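Flagellar motor switch protein FliG (Thermotoga maritima, PDB 3AJC) forms part of the switch complex proposed to sit at the base of the flagellar basal body, which probably contacts chemotaxis proteins and motor components that determine the direction of rotation. Local coordinates at residues Ile28-Ser33 with Ala60-Thr65. Sequence-based numbering, arbitrary orientation.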
loop_
_atom_site.group_PDB
_atom_site.type_symbol
_atom_site.label_atom_id
_atom_site.label_comp_id
_atom_site.label_asym_id
_atom_site.label_seq_id
_atom_site.Cartn_x
_atom_site.Cartn_y
_atom_site.Cartn_z
ATOM N N ILE A 28 17.415 11.189 -1.510
ATOM C CA ILE A 28 17.145 9.810 -1.909
ATOM C C ILE A 28 15.640 9.567 -1.835
ATOM O O ILE A 28 15.046 9.007 -2.758
ATOM C CB ILE A 28 17.877 8.805 -0.980
ATOM C CG1 ILE A 28 19.394 8.971 -1.133
ATOM C CG2 ILE A 28 17.450 7.374 -1.316
ATOM C CD1 ILE A 28 20.216 8.043 -0.243
ATOM N N ALA A 29 15.038 10.007 -0.732
ATOM C CA ALA A 29 13.602 9.873 -0.508
ATOM C C ALA A 29 12.810 10.486 -1.662
ATOM O O ALA A 29 11.823 9.913 -2.134
ATOM C CB ALA A 29 13.225 10.546 0.787
ATOM N N VAL A 30 13.252 11.648 -2.128
ATOM C CA VAL A 30 12.581 12.335 -3.226
ATOM C C VAL A 30 12.602 11.554 -4.530
ATOM O O VAL A 30 11.573 11.438 -5.212
ATOM C CB VAL A 30 13.208 13.731 -3.487
ATOM C CG1 VAL A 30 12.737 14.272 -4.826
ATOM C CG2 VAL A 30 12.815 14.685 -2.376
ATOM N N VAL A 31 13.770 11.040 -4.891
ATOM C CA VAL A 31 13.901 10.286 -6.130
ATOM C C VAL A 31 13.048 9.023 -6.116
ATOM O O VAL A 31 12.343 8.735 -7.077
ATOM C CB VAL A 31 15.370 9.868 -6.397
ATOM C CG1 VAL A 31 15.439 9.017 -7.674
ATOM C CG2 VAL A 31 16.255 11.099 -6.529
ATOM N N LEU A 32 13.108 8.274 -5.021
ATOM C CA LEU A 32 12.363 7.022 -4.921
ATOM C C LEU A 32 10.856 7.214 -4.864
ATOM O O LEU A 32 10.104 6.412 -5.434
ATOM C CB LEU A 32 12.811 6.213 -3.693
ATOM C CG LEU A 32 14.274 5.751 -3.552
ATOM C CD1 LEU A 32 14.346 4.531 -2.631
ATOM C CD2 LEU A 32 14.828 5.384 -4.897
ATOM N N SER A 33 10.411 8.265 -4.176
ATOM C CA SER A 33 8.977 8.513 -4.062
ATOM C C SER A 33 8.365 8.808 -5.431
ATOM O O SER A 33 7.143 8.784 -5.581
ATOM C CB SER A 33 8.692 9.665 -3.079
ATOM O OG SER A 33 8.882 10.927 -3.688
ATOM N N ALA A 60 8.109 8.418 3.935
ATOM C CA ALA A 60 6.847 8.381 4.655
ATOM C C ALA A 60 6.416 9.780 5.093
ATOM O O ALA A 60 5.228 10.099 5.082
ATOM C CB ALA A 60 6.972 7.471 5.867
ATOM N N LEU A 61 7.386 10.614 5.468
ATOM C CA LEU A 61 7.105 11.972 5.930
ATOM C C LEU A 61 7.616 13.022 4.954
ATOM O O LEU A 61 7.969 14.131 5.350
ATOM C CB LEU A 61 7.762 12.183 7.295
ATOM C CG LEU A 61 7.440 11.177 8.407
ATOM C CD1 LEU A 61 8.452 11.348 9.517
ATOM C CD2 LEU A 61 6.016 11.373 8.927
ATOM N N LEU A 62 7.635 12.667 3.675
ATOM C CA LEU A 62 8.157 13.542 2.637
ATOM C C LEU A 62 7.895 15.048 2.719
ATOM O O LEU A 62 8.829 15.836 2.650
ATOM C CB LEU A 62 7.730 13.040 1.257
ATOM C CG LEU A 62 8.575 13.651 0.136
ATOM C CD1 LEU A 62 10.013 13.174 0.260
ATOM C CD2 LEU A 62 8.000 13.249 -1.211
ATOM N N GLU A 63 6.643 15.468 2.814
ATOM C CA GLU A 63 6.375 16.901 2.874
ATOM C C GLU A 63 5.659 17.254 4.162
ATOM O O GLU A 63 5.030 18.306 4.281
ATOM C CB GLU A 63 5.554 17.325 1.656
ATOM C CG GLU A 63 6.358 17.305 0.366
ATOM C CD GLU A 63 5.513 16.988 -0.852
ATOM O OE1 GLU A 63 6.070 17.000 -1.971
ATOM O OE2 GLU A 63 4.302 16.717 -0.693
ATOM N N ARG A 64 5.787 16.352 5.128
ATOM C CA ARG A 64 5.177 16.491 6.442
ATOM C C ARG A 64 6.277 16.569 7.496
ATOM O O ARG A 64 6.005 16.403 8.684
ATOM C CB ARG A 64 4.314 15.266 6.755
ATOM C CG ARG A 64 3.124 14.999 5.835
ATOM C CD ARG A 64 2.455 13.689 6.260
ATOM N NE ARG A 64 2.556 13.521 7.706
ATOM C CZ ARG A 64 2.257 12.409 8.368
ATOM N NH1 ARG A 64 1.825 11.338 7.718
ATOM N NH2 ARG A 64 2.413 12.362 9.685
ATOM N N THR A 65 7.510 16.822 7.066
ATOM C CA THR A 65 8.649 16.871 7.983
ATOM C C THR A 65 8.563 17.859 9.137
ATOM O O THR A 65 9.082 17.594 10.224
ATOM C CB THR A 65 9.957 17.128 7.222
ATOM O OG1 THR A 65 9.988 18.475 6.737
ATOM C CG2 THR A 65 10.055 16.176 6.058
#
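Ala29 of helix 25-33 and Leu62 of the turn after helix 49-60 mark the nearest approach of the two backbones, with 7.3 Å between their CA atoms, and the contact is made mainly by side chains. Leu61 is the first residue to leave helical geometry, and a type I beta turn follows from Leu61 to Arg64, closed by a backbone hydrogen bond from Arg64 N to Leu61 O of 3.1 Å. The CB atoms of Ala29, Ser33 and Leu62 all point into the interface.

Leu62 meets Ala29, Val30 and Ser33. It holds CG anti to its backbone N (chi1 -163°), which carries the isobutyl group out from the turn toward the helix; chi2 of 66° then sets CD1 toward Ala29 and Val30 and CD2 toward Ser33. CD1 touches the methyl of Ala29, at 4.2 Å from CB, and CG2 of Val30 at 4.1 Å; the Val30 and Leu62 side chains cross at about a right angle. CD2 takes the next turn of the helix, lying 3.5 Å from Ser33 OG. That hydroxyl is turned back on its own helix, its OG donating to Val30 O at 3.1 Å from above the carbonyl plane, 35° out of it. Engaged this way, a buried polar group can tolerate the leucine methyl against it.

Val89 touches both Ser33 and Leu62, while Arg58 and Ile59 of helix 49-60 pack on Ala29. Arg58 belongs to the EHPQR motif, important for binding FliM, and the motif's other residues, Glu23 to Gln26, lie at the start of helix 25-33 or just before it. The contact is thus helix-to-turn packing in the all-helical FliG middle domain, where one leucine bridges successive turns of helix 25-33, beside the EHPQR motif.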